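Local coordinates for protein putative trimethylamine methyltransferase (PDB 4YYC) that probably catalyses methyl transfer, possibly with trimethylamine or a related methylated amine as substrate, at residues A[59-62]-A[63-66]; A[245-248]-A[249-253]; A[301-304]-A[305-308]; A[378-381]-A[382-386]. All coordinates share one frame; numbering follows the deposited sequence.

Interaction 1 of 4, residues A[59-62]-A[63-66]; sequences LQLI and ERNA
Glu63 and Leu59 meet through the i to i+4 backbone bonding of an alpha helix, helix 56-73, with Glu63 N 2.9 Å from Leu59 O. The glutamate side chain starts out beside its own backbone N (chi1 -70°), which lays CG against the same carbonyl, 3.2 Å from Leu59 O. From there the extended chain carries the carboxylate past the Gln60 backbone, and OE2 forms a salt bridge with Arg349 of helix 334-350, the helix on which Leu59 also packs.

Arg64 repeats the backbone bond to Gln60 O, but its side chain doubles back over the preceding turn. A bend at chi3 (50°) brings the guanidinium down flat, with Gln60 O 3.7 Å above its plane near the rim and Leu61 CA over that same face. Arg64 NH2 touches Leu61 CD1 at 3.6 Å. At the guanidinium edge, in plane, a water accepts a weak bond from NH1 and donates to Gln60 OE1 at 3.0 Å; Gln60 NE2 is taken by Glu56, so both ends of that amide have partners.

Asn65, bonded through its N to Leu61 O, sets its amide across the Leu61 side chain, Asn65 ND2 lying 3.9 Å from Leu61 CD1. That nitrogen donates to Gln431 of the second subunit, against which Leu61 packs as well, making this face of the helix part of the dimer contact. Ala66 lies on the side turned to helix 286-307, which Ile62 also meets. Ala66 N bonds to Ile62 O, and Ala66 CB rests 3.5 Å from that same oxygen.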
ATOM      1  N   LEU A  59      21.544  10.497   2.789  1.00 24.13           N
ATOM      2  CA  LEU A  59      21.675   9.933   4.125  1.00 23.16           C
ATOM      3  C   LEU A  59      22.770  10.665   4.906  1.00 23.71           C
ATOM      4  O   LEU A  59      22.575  11.041   6.061  1.00 22.87           O
ATOM      5  CB  LEU A  59      22.008   8.460   4.080  1.00 23.17           C
ATOM      6  CG  LEU A  59      20.876   7.612   3.542  1.00 22.75           C
ATOM      7  CD1 LEU A  59      21.379   6.272   3.029  1.00 23.34           C
ATOM      8  CD2 LEU A  59      19.832   7.437   4.645  1.00 22.10           C
ATOM      9  N   GLN A  60      23.923  10.843   4.270  1.00 24.77           N
ATOM     10  CA  GLN A  60      25.005  11.608   4.893  1.00 25.99           C
ATOM     11  C   GLN A  60      24.604  13.038   5.250  1.00 25.58           C
ATOM     12  O   GLN A  60      25.024  13.572   6.258  1.00 25.20           O
ATOM     13  CB  GLN A  60      26.227  11.616   3.965  1.00 28.15           C
ATOM     14  CG  GLN A  60      26.931  10.276   3.958  1.00 29.30           C
ATOM     15  CD  GLN A  60      28.224  10.315   3.154  1.00 31.97           C
ATOM     16  OE1 GLN A  60      28.907  11.317   3.130  1.00 34.86           O
ATOM     17  NE2 GLN A  60      28.544   9.232   2.497  1.00 32.83           N
ATOM     18  N   LEU A  61      23.775  13.648   4.416  1.00 25.84           N
ATOM     19  CA  LEU A  61      23.308  14.998   4.661  1.00 25.98           C
ATOM     20  C   LEU A  61      22.461  15.084   5.924  1.00 24.96           C
ATOM     21  O   LEU A  61      22.672  15.954   6.762  1.00 24.53           O
ATOM     22  CB  LEU A  61      22.528  15.468   3.444  1.00 27.38           C
ATOM     23  CG  LEU A  61      21.852  16.828   3.526  1.00 28.67           C
ATOM     24  CD1 LEU A  61      22.882  17.910   3.742  1.00 29.80           C
ATOM     25  CD2 LEU A  61      21.120  17.067   2.195  1.00 29.37           C
ATOM     26  N   ILE A  62      21.500  14.172   6.027  1.00 23.28           N
ATOM     27  CA  ILE A  62      20.635  14.119   7.209  1.00 22.82           C
ATOM     28  C   ILE A  62      21.462  13.811   8.457  1.00 22.19           C
ATOM     29  O   ILE A  62      21.273  14.440   9.489  1.00 22.58           O
ATOM     30  CB  ILE A  62      19.492  13.107   7.054  1.00 22.24           C
ATOM     31  CG1 ILE A  62      18.605  13.451   5.841  1.00 23.23           C
ATOM     32  CG2 ILE A  62      18.644  13.063   8.318  1.00 21.41           C
ATOM     33  CD1 ILE A  62      17.991  14.829   5.880  1.00 23.81           C
ATOM     34  N   GLU A  63      22.384  12.866   8.370  1.00 22.41           N
ATOM     35  CA  GLU A  63      23.234  12.497   9.513  1.00 22.56           C
ATOM     36  C   GLU A  63      24.101  13.690   9.967  1.00 23.54           C
ATOM     37  O   GLU A  63      24.192  13.996  11.147  1.00 22.89           O
ATOM     38  CB  GLU A  63      24.078  11.255   9.168  1.00 23.22           C
ATOM     39  CG  GLU A  63      23.233   9.991   9.058  1.00 23.26           C
ATOM     40  CD  GLU A  63      23.929   8.797   8.441  1.00 24.45           C
ATOM     41  OE1 GLU A  63      24.882   8.978   7.655  1.00 25.97           O
ATOM     42  OE2 GLU A  63      23.459   7.664   8.652  1.00 24.53           O
ATOM     43  N   ARG A  64      24.682  14.399   9.013  1.00 24.50           N
ATOM     44  CA  ARG A  64      25.490  15.553   9.323  1.00 26.12           C
ATOM     45  C   ARG A  64      24.652  16.655   9.980  1.00 24.83           C
ATOM     46  O   ARG A  64      25.049  17.248  10.999  1.00 24.95           O
ATOM     47  CB  ARG A  64      26.098  16.087   8.018  1.00 28.46           C
ATOM     48  CG  ARG A  64      27.194  17.079   8.145  1.00 31.77           C
ATOM     49  CD  ARG A  64      27.995  17.160   6.847  1.00 33.89           C
ATOM     50  NE  ARG A  64      27.180  17.340   5.655  1.00 35.67           N
ATOM     51  CZ  ARG A  64      27.083  16.506   4.613  1.00 36.44           C
ATOM     52  NH1 ARG A  64      27.763  15.368   4.531  1.00 37.60           N
ATOM     53  NH2 ARG A  64      26.297  16.838   3.607  1.00 37.44           N
ATOM     54  N   ASN A  65      23.479  16.914   9.415  1.00 24.17           N
ATOM     55  CA  ASN A  65      22.589  17.927   9.952  1.00 23.66           C
ATOM     56  C   ASN A  65      22.076  17.579  11.354  1.00 22.70           C
ATOM     57  O   ASN A  65      21.926  18.468  12.200  1.00 22.62           O
ATOM     58  CB  ASN A  65      21.410  18.193   8.983  1.00 23.97           C
ATOM     59  CG  ASN A  65      21.836  18.971   7.751  1.00 25.10           C
ATOM     60  OD1 ASN A  65      23.004  19.336   7.591  1.00 26.52           O
ATOM     61  ND2 ASN A  65      20.863  19.240   6.848  1.00 25.26           N
ATOM     62  N   ALA A  66      21.823  16.301  11.622  1.00 21.70           N
ATOM     63  CA  ALA A  66      21.443  15.921  12.977  1.00 21.09           C
ATOM     64  C   ALA A  66      22.537  16.150  13.989  1.00 21.89           C
ATOM     65  O   ALA A  66      22.275  16.567  15.091  1.00 21.30           O
ATOM     66  CB  ALA A  66      20.949  14.490  13.017  1.00 20.42           C
TER
HETATM   67  O   HOH W   1      29.151  13.257   5.439  1.00 45.52           O

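Interaction 2 of 4, residues A[245-248]-A[249-253]; sequences NANS and PMVFD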
ATOM      1  N   ASN A 245       8.467   7.845  24.801  1.00 16.39           N
ATOM      2  CA  ASN A 245       8.308   8.937  23.880  1.00 17.32           C
ATOM      3  C   ASN A 245       9.195  10.131  24.211  1.00 18.13           C
ATOM      4  O   ASN A 245       9.473  10.401  25.384  1.00 18.37           O
ATOM      5  CB  ASN A 245       6.871   9.403  23.830  1.00 17.68           C
ATOM      6  CG  ASN A 245       5.942   8.383  23.194  1.00 18.15           C
ATOM      7  OD1 ASN A 245       5.084   7.818  23.877  1.00 20.45           O
ATOM      8  ND2 ASN A 245       6.077   8.162  21.894  1.00 18.49           N
ATOM      9  N   ALA A 246       9.659  10.825  23.180  1.00 18.12           N
ATOM     10  CA  ALA A 246      10.128  12.185  23.307  1.00 18.82           C
ATOM     11  C   ALA A 246       8.917  13.085  23.245  1.00 19.83           C
ATOM     12  O   ALA A 246       7.937  12.794  22.525  1.00 20.03           O
ATOM     13  CB  ALA A 246      11.085  12.570  22.203  1.00 18.97           C
ATOM     14  N   ASN A 247       9.001  14.182  23.963  1.00 20.80           N
ATOM     15  CA  ASN A 247       8.068  15.286  23.827  1.00 21.90           C
ATOM     16  C   ASN A 247       8.593  16.188  22.721  1.00 21.64           C
ATOM     17  O   ASN A 247       9.172  17.235  22.944  1.00 21.96           O
ATOM     18  CB  ASN A 247       7.927  16.034  25.152  1.00 24.04           C
ATOM     19  CG  ASN A 247       6.847  17.089  25.099  1.00 26.76           C
ATOM     20  OD1 ASN A 247       6.042  17.140  24.157  1.00 27.95           O
ATOM     21  ND2 ASN A 247       6.837  17.967  26.101  1.00 30.04           N
ATOM     22  N   SER A 248       8.421  15.739  21.492  1.00 20.64           N
ATOM     23  CA  SER A 248       8.986  16.439  20.355  1.00 20.58           C
ATOM     24  C   SER A 248       8.329  17.825  20.258  1.00 21.38           C
ATOM     25  O   SER A 248       7.114  17.898  20.479  1.00 21.42           O
ATOM     26  CB  SER A 248       8.743  15.629  19.077  1.00 20.16           C
ATOM     27  OG  SER A 248       9.185  14.271  19.273  1.00 20.20           O
ATOM     28  N   PRO A 249       9.073  18.901  19.957  1.00 21.43           N
ATOM     29  CA  PRO A 249      10.486  18.836  19.532  1.00 21.46           C
ATOM     30  C   PRO A 249      11.512  18.877  20.678  1.00 21.67           C
ATOM     31  O   PRO A 249      11.486  19.772  21.511  1.00 22.10           O
ATOM     32  CB  PRO A 249      10.657  20.081  18.651  1.00 22.48           C
ATOM     33  CG  PRO A 249       9.607  21.041  19.167  1.00 22.84           C
ATOM     34  CD  PRO A 249       8.452  20.199  19.638  1.00 22.03           C
HETATM   35  N   MSE A 250      12.433  17.903  20.636  1.00 21.10           N
HETATM   36  CA  MSE A 250      13.762  17.962  21.267  1.00 21.02           C
HETATM   37  C   MSE A 250      13.669  18.098  22.784  1.00 20.70           C
HETATM   38  O   MSE A 250      14.494  18.762  23.398  1.00 20.80           O
HETATM   39  CB  MSE A 250      14.585  19.085  20.576  1.00 22.12           C
HETATM   40  CG  MSE A 250      14.811  18.757  19.079  1.00 22.17           C
HETATM   41 SE   MSE A 250      15.725  20.276  18.207  1.00 26.27          SE
HETATM   42  CE  MSE A 250      14.156  21.458  17.915  1.00 26.13           C
ATOM     43  N   VAL A 251      12.686  17.442  23.394  1.00 20.06           N
ATOM     44  CA  VAL A 251      12.577  17.413  24.859  1.00 20.19           C
ATOM     45  C   VAL A 251      12.326  15.984  25.269  1.00 19.47           C
ATOM     46  O   VAL A 251      11.448  15.326  24.682  1.00 19.48           O
ATOM     47  CB  VAL A 251      11.390  18.284  25.359  1.00 20.43           C
ATOM     48  CG1 VAL A 251      11.129  18.086  26.854  1.00 20.97           C
ATOM     49  CG2 VAL A 251      11.648  19.762  25.071  1.00 21.32           C
ATOM     50  N   PHE A 252      13.023  15.545  26.333  1.00 19.29           N
ATOM     51  CA  PHE A 252      12.604  14.360  27.108  1.00 19.29           C
ATOM     52  C   PHE A 252      12.194  14.827  28.492  1.00 19.93           C
ATOM     53  O   PHE A 252      12.925  15.543  29.121  1.00 19.95           O
ATOM     54  CB  PHE A 252      13.737  13.320  27.205  1.00 19.08           C
ATOM     55  CG  PHE A 252      13.963  12.576  25.912  1.00 18.95           C
ATOM     56  CD1 PHE A 252      13.207  11.465  25.592  1.00 18.90           C
ATOM     57  CD2 PHE A 252      14.923  13.025  25.014  1.00 19.90           C
ATOM     58  CE1 PHE A 252      13.386  10.799  24.391  1.00 18.64           C
ATOM     59  CE2 PHE A 252      15.120  12.360  23.795  1.00 19.22           C
ATOM     60  CZ  PHE A 252      14.360  11.266  23.484  1.00 18.80           C
ATOM     61  N   ASP A 253      11.018  14.387  28.904  1.00 21.08           N
ATOM     62  CA  ASP A 253      10.460  14.750  30.189  1.00 23.03           C
ATOM     63  C   ASP A 253      10.683  13.707  31.270  1.00 22.63           C
ATOM     64  O   ASP A 253      11.004  12.545  31.027  1.00 20.96           O
ATOM     65  CB  ASP A 253       8.968  15.022  30.020  1.00 24.94           C
ATOM     66  CG  ASP A 253       8.683  16.393  29.450  1.00 27.74           C
ATOM     67  OD1 ASP A 253       9.284  17.384  29.950  1.00 30.59           O
ATOM     68  OD2 ASP A 253       7.835  16.471  28.527  1.00 31.10           O
TER
HETATM   69  O   HOH W   2       9.414  12.768  27.038  1.00 20.07           O
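A tight reversal between strands 240-245 and 251-252 brings Asn247 back against Val251, with Asn247 N donating to Val251 O over 2.8 Å. Asn247 is the centre of an inverse gamma turn, across which Ser248 N makes a weak 3.2 Å bond to Ala246 O; the peptide between Ser248 and Pro249, which follows, is cis. The Asn247 side chain, its CG anti to the backbone N (chi1 -173°), lies across that of Asp253, and Asn247 ND2 gives Asp253 OD2 a weak bond of 3.0 Å, the amide and carboxylate planes 44° apart.

The returning chain enters the sheet as strand 251-252, outermost of its sheet within this chain and parallel to strand 75-77, where Met250 and Phe252 bond to the Glu76 backbone. Ala246 CB sits over one face of the Phe252 ring in a CH-pi contact, 4.0 Å from the ring centroid. One water bridges the two arms, donating to Asn245 O at 2.9 Å and accepting from Asp253 N at 2.9 Å. Ser248 OG and Met250 N both bond to the Glu296 carboxylate on helix 286-307, while Asn245 ND2 donates to Ser273 O and to a bound unidentified ligand, which probably came from the crystallisation liquor.

Interaction 3 of 4, residues A[301-304]-A[305-308]; sequences AAFT and QLIR
Thr304 places OG1 between its backbone N and carbonyl carbon, the crowded position (chi1 68°), and Gln305 bends at chi2 (-58°), folding its amide back until Gln305 NE2 donates to Thr304 OG1 at 3.1 Å. The hydroxyl lies close to the plane of that amide. Thr304 OG1 in turn donates to Ala301 O at 2.6 Å, in the carbonyl plane, and is thus gripped from two directions. The Gln305 amide has further partners: NE2 bonds to Ala311 O, and OE1 accepts from Thr112 OG1 and Gly310 N. A valine in place of Thr304 has no hydroxyl, and is likely to leave the Ala301 carbonyl without its short bond and the Gln305 amide freer to turn.

The backbone tightens as helix 286-307 ends. Ala302 O accepts from Leu306 N at 3.3 Å in its plane, and from Gln305 N at 2.9 Å, a donor well above that plane; bonds of both i+4 and i+3 type are therefore present. Arg308 N makes a nearly straight bond to Thr304 O at 3.0 Å before the chain leaves the helix. On another flank Ile307 CG1 lies over one face of the Phe303 ring, 4.2 Å from Phe303 CE2.

That flank packs on helices 81-90 and 254-265, while Thr304 and Gln305 face Val313 of strand 313-322, which this helix joins to strand 269-277 in a beta-alpha-beta crossover.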
ATOM      1  N   ALA A 301      18.221   7.334  22.853  1.00 15.74           N
ATOM      2  CA  ALA A 301      18.776   5.987  22.822  1.00 16.17           C
ATOM      3  C   ALA A 301      20.134   5.933  23.486  1.00 16.70           C
ATOM      4  O   ALA A 301      20.416   5.002  24.270  1.00 16.72           O
ATOM      5  CB  ALA A 301      18.831   5.447  21.408  1.00 15.93           C
ATOM      6  N   ALA A 302      21.006   6.930  23.239  1.00 16.83           N
ATOM      7  CA  ALA A 302      22.320   6.917  23.908  1.00 17.79           C
ATOM      8  C   ALA A 302      22.176   7.009  25.407  1.00 17.97           C
ATOM      9  O   ALA A 302      22.961   6.375  26.130  1.00 18.59           O
ATOM     10  CB  ALA A 302      23.181   8.062  23.400  1.00 17.96           C
ATOM     11  N   PHE A 303      21.172   7.757  25.876  1.00 17.95           N
ATOM     12  CA  PHE A 303      20.884   7.830  27.298  1.00 18.31           C
ATOM     13  C   PHE A 303      20.707   6.454  27.933  1.00 18.17           C
ATOM     14  O   PHE A 303      21.205   6.194  29.054  1.00 18.76           O
ATOM     15  CB  PHE A 303      19.648   8.687  27.545  1.00 18.47           C
ATOM     16  CG  PHE A 303      19.341   8.869  29.019  1.00 19.20           C
ATOM     17  CD1 PHE A 303      20.194   9.574  29.841  1.00 20.79           C
ATOM     18  CD2 PHE A 303      18.255   8.248  29.566  1.00 19.73           C
ATOM     19  CE1 PHE A 303      19.907   9.696  31.218  1.00 21.11           C
ATOM     20  CE2 PHE A 303      17.937   8.372  30.919  1.00 20.28           C
ATOM     21  CZ  PHE A 303      18.758   9.093  31.735  1.00 20.96           C
ATOM     22  N   THR A 304      20.045   5.546  27.247  1.00 17.48           N
ATOM     23  CA  THR A 304      19.844   4.198  27.822  1.00 17.56           C
ATOM     24  C   THR A 304      21.190   3.499  28.127  1.00 18.25           C
ATOM     25  O   THR A 304      21.301   2.770  29.109  1.00 18.68           O
ATOM     26  CB  THR A 304      18.970   3.286  26.937  1.00 17.22           C
ATOM     27  OG1 THR A 304      19.687   2.970  25.729  1.00 17.30           O
ATOM     28  CG2 THR A 304      17.587   3.921  26.667  1.00 16.92           C
ATOM     29  N   GLN A 305      22.206   3.793  27.309  1.00 18.62           N
ATOM     30  CA  GLN A 305      23.512   3.154  27.465  1.00 19.45           C
ATOM     31  C   GLN A 305      24.279   3.786  28.608  1.00 20.19           C
ATOM     32  O   GLN A 305      25.160   3.146  29.177  1.00 20.41           O
ATOM     33  CB  GLN A 305      24.328   3.201  26.156  1.00 19.63           C
ATOM     34  CG  GLN A 305      23.625   2.619  24.929  1.00 19.31           C
ATOM     35  CD  GLN A 305      23.235   1.195  25.147  1.00 19.57           C
ATOM     36  OE1 GLN A 305      24.126   0.305  25.243  1.00 20.44           O
ATOM     37  NE2 GLN A 305      21.927   0.933  25.270  1.00 19.30           N
ATOM     38  N   LEU A 306      23.947   5.039  28.943  1.00 20.25           N
ATOM     39  CA  LEU A 306      24.508   5.673  30.138  1.00 21.20           C
ATOM     40  C   LEU A 306      24.005   5.050  31.419  1.00 21.61           C
ATOM     41  O   LEU A 306      24.695   5.091  32.467  1.00 22.90           O
ATOM     42  CB  LEU A 306      24.306   7.184  30.131  1.00 21.66           C
ATOM     43  CG  LEU A 306      24.955   7.964  28.985  1.00 21.93           C
ATOM     44  CD1 LEU A 306      24.566   9.415  29.126  1.00 22.33           C
ATOM     45  CD2 LEU A 306      26.441   7.804  28.965  1.00 22.88           C
ATOM     46  N   ILE A 307      22.791   4.529  31.382  1.00 21.26           N
ATOM     47  CA  ILE A 307      22.230   3.787  32.503  1.00 21.71           C
ATOM     48  C   ILE A 307      22.826   2.390  32.555  1.00 22.76           C
ATOM     49  O   ILE A 307      23.305   2.013  33.622  1.00 23.87           O
ATOM     50  CB  ILE A 307      20.700   3.742  32.441  1.00 21.17           C
ATOM     51  CG1 ILE A 307      20.125   5.169  32.556  1.00 21.29           C
ATOM     52  CG2 ILE A 307      20.122   2.794  33.498  1.00 20.78           C
ATOM     53  CD1 ILE A 307      20.218   5.793  33.936  1.00 22.16           C
ATOM     54  N   ARG A 308      22.795   1.624  31.456  1.00 22.00           N
ATOM     55  CA  ARG A 308      23.454   0.307  31.387  0.50 22.68           C
ATOM     56  C   ARG A 308      23.925   0.025  29.984  1.00 22.95           C
ATOM     57  O   ARG A 308      23.128  -0.022  29.026  1.00 22.37           O
ATOM     58  CB  ARG A 308      22.519  -0.806  31.811  0.50 22.48           C
ATOM     59  CG  ARG A 308      22.317  -0.922  33.292  0.50 22.70           C
ATOM     60  CD  ARG A 308      23.600  -0.992  34.096  0.50 23.40           C
ATOM     61  NE  ARG A 308      23.247  -1.116  35.495  0.50 23.34           N
ATOM     62  CZ  ARG A 308      23.102  -0.122  36.359  0.50 23.60           C
ATOM     63  NH1 ARG A 308      23.291   1.133  36.009  0.50 23.61           N
ATOM     64  NH2 ARG A 308      22.799  -0.406  37.610  0.50 23.64           N
TER

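Interaction 4 of 4, residues A[378-381]-A[382-386]; sequences LNMT and LLAGT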
ATOM      1  N   LEU A 378       0.566   0.710   6.349  1.00 12.36           N
ATOM      2  CA  LEU A 378       1.016  -0.662   6.578  1.00 12.84           C
ATOM      3  C   LEU A 378       1.915  -1.208   5.467  1.00 13.18           C
ATOM      4  O   LEU A 378       2.913  -1.908   5.721  1.00 13.01           O
ATOM      5  CB  LEU A 378      -0.186  -1.582   6.809  1.00 13.14           C
ATOM      6  CG  LEU A 378       0.154  -3.033   7.160  1.00 13.82           C
ATOM      7  CD1 LEU A 378       0.809  -3.046   8.535  1.00 14.35           C
ATOM      8  CD2 LEU A 378      -1.155  -3.827   7.158  1.00 14.26           C
ATOM      9  N   ASN A 379       1.606  -0.881   4.224  1.00 13.12           N
ATOM     10  CA  ASN A 379       2.476  -1.319   3.132  0.50 13.73           C
ATOM     11  C   ASN A 379       3.879  -0.694   3.261  1.00 13.75           C
ATOM     12  O   ASN A 379       4.862  -1.377   3.077  1.00 13.99           O
ATOM     13  CB  ASN A 379       1.813  -1.071   1.755  0.50 13.82           C
ATOM     14  CG  ASN A 379       0.721  -2.102   1.438  0.50 14.31           C
ATOM     15  OD1 ASN A 379       0.959  -3.327   1.392  0.50 15.70           O
ATOM     16  ND2 ASN A 379      -0.479  -1.608   1.178  0.50 14.15           N
HETATM   17  N   MSE A 380       3.962   0.570   3.613  1.00 13.55           N
HETATM   18  CA  MSE A 380       5.265   1.216   3.885  1.00 14.02           C
HETATM   19  C   MSE A 380       5.936   0.513   5.032  1.00 13.66           C
HETATM   20  O   MSE A 380       7.131   0.236   5.010  1.00 13.82           O
HETATM   21  CB  MSE A 380       5.080   2.710   4.136  1.00 14.78           C
HETATM   22  CG  MSE A 380       6.296   3.447   4.651  1.00 15.66           C
HETATM   23 SE   MSE A 380       6.678   3.174   6.537  1.00 17.64          SE
HETATM   24  CE  MSE A 380       5.133   4.139   7.239  1.00 17.27           C
ATOM     25  N   THR A 381       5.154   0.130   6.043  1.00 13.46           N
ATOM     26  CA  THR A 381       5.746  -0.433   7.264  1.00 13.45           C
ATOM     27  C   THR A 381       6.503  -1.705   6.916  1.00 13.88           C
ATOM     28  O   THR A 381       7.639  -1.929   7.339  1.00 13.91           O
ATOM     29  CB  THR A 381       4.640  -0.727   8.298  1.00 13.38           C
ATOM     30  OG1 THR A 381       3.972   0.495   8.646  1.00 13.15           O
ATOM     31  CG2 THR A 381       5.177  -1.358   9.541  1.00 13.86           C
ATOM     32  N   LEU A 382       5.886  -2.536   6.077  1.00 13.92           N
ATOM     33  CA  LEU A 382       6.542  -3.791   5.699  1.00 14.76           C
ATOM     34  C   LEU A 382       7.718  -3.514   4.767  1.00 14.66           C
ATOM     35  O   LEU A 382       8.822  -4.077   4.935  1.00 14.72           O
ATOM     36  CB  LEU A 382       5.568  -4.710   4.989  1.00 16.06           C
ATOM     37  CG  LEU A 382       6.174  -6.058   4.549  1.00 17.69           C
ATOM     38  CD1 LEU A 382       6.464  -6.898   5.751  1.00 18.60           C
ATOM     39  CD2 LEU A 382       5.274  -6.780   3.574  1.00 19.21           C
ATOM     40  N   LEU A 383       7.508  -2.691   3.758  1.00 14.60           N
ATOM     41  CA  LEU A 383       8.537  -2.510   2.735  1.00 15.21           C
ATOM     42  C   LEU A 383       9.743  -1.751   3.252  1.00 15.29           C
ATOM     43  O   LEU A 383      10.865  -1.955   2.765  1.00 15.03           O
ATOM     44  CB  LEU A 383       7.950  -1.814   1.500  1.00 16.18           C
ATOM     45  CG  LEU A 383       6.866  -2.614   0.782  1.00 16.85           C
ATOM     46  CD1 LEU A 383       6.418  -1.834  -0.414  1.00 18.08           C
ATOM     47  CD2 LEU A 383       7.355  -3.962   0.357  1.00 17.75           C
ATOM     48  N   ALA A 384       9.543  -0.930   4.284  1.00 14.62           N
ATOM     49  CA  ALA A 384      10.670  -0.250   4.961  1.00 14.98           C
ATOM     50  C   ALA A 384      11.491  -1.198   5.803  1.00 15.17           C
ATOM     51  O   ALA A 384      12.577  -0.810   6.258  1.00 16.10           O
ATOM     52  CB  ALA A 384      10.130   0.883   5.839  1.00 14.78           C
ATOM     53  N   GLY A 385      11.011  -2.417   6.064  1.00 14.71           N
ATOM     54  CA  GLY A 385      11.744  -3.351   6.935  1.00 15.09           C
ATOM     55  C   GLY A 385      11.574  -3.009   8.400  1.00 14.93           C
ATOM     56  O   GLY A 385      12.529  -3.066   9.167  1.00 15.96           O
ATOM     57  N   THR A 386      10.376  -2.647   8.809  1.00 14.17           N
ATOM     58  CA  THR A 386      10.164  -2.230  10.195  1.00 13.92           C
ATOM     59  C   THR A 386      10.294  -3.462  11.107  1.00 14.19           C
ATOM     60  O   THR A 386       9.669  -4.488  10.871  1.00 14.27           O
ATOM     61  CB  THR A 386       8.796  -1.530  10.353  1.00 13.91           C
ATOM     62  OG1 THR A 386       8.712  -0.456   9.428  1.00 13.93           O
ATOM     63  CG2 THR A 386       8.582  -0.980  11.743  1.00 13.85           C
TER
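The flat carbonyl of Thr381 is met by two donors from Thr386. The Thr386 hydroxyl approaches in the carbonyl plane, OG1 sitting on a lone pair 2.8 Å from Thr381 O at a C=O...O angle of 121°, whereas Thr386 N comes almost end-on (172°) at 3.2 Å. Thr386 can do both because OG1 stands beside its own backbone N (chi1 -55°), turned back to the helix end. The two threonine side chains cross, with Thr386 OG1 3.7 Å and Thr386 CG2 4.1 Å from Thr381 CG2. The Thr381 hydroxyl is occupied elsewhere, by Thr377 O and Gly358 N. If Thr386 were replaced by an alanine, the Thr381 carbonyl would probably be left with the backbone N alone, and the loss of OG1 and CG2 would probably open a gap beside the Thr381 methyl.

One turn further back, Leu382 N and Leu383 N bond to Leu378 O and Asn379 O in ordinary helical fashion. Leu383 CG comes within 3.3 Å of Asn379 O. Ala384 N reaches Met380 O at 2.8 Å, and the Ala384 methyl touches the selenium of selenomethionine Met380 at 4.2 Å; both side chains pack on Tyr341 of helix 334-350. Asn379 and Leu383 line the subunit interface, each meeting its own counterpart on the second subunit; a bond from Asn379 ND2 to Asn376 of that subunit rests on one of two Asn379 conformers and is doubtful.

Gly385 takes a positive phi, its N donating to Leu382 O at 3.0 Å. With the Thr386 N to Thr381 O bond this is a Schellman motif, the C-terminal cap that ends helix 368-383.

In the fold
Helix 286-307 ties the first three contacts together: interaction 3 is its C-terminal end, the loop of interaction 2 bonds to Glu296 on it, and interaction 1 packs against its earlier turns. Interactions 2 and 3 are the closest pair, their centres 16 Å apart and their nearest atoms about 6 Å. Helix 334-350 touches both interaction 1 and interaction 4, although their centres are 22 Å apart. Interactions 1, 2 and 4 all meet the second subunit; no other chain of the assembly touches interaction 3. An unidentified ligand, probably from the crystallisation liquor, lies about 3 Å from the Asn245 side chain; the Thr386 side chain is about 12 Å from such a ligand.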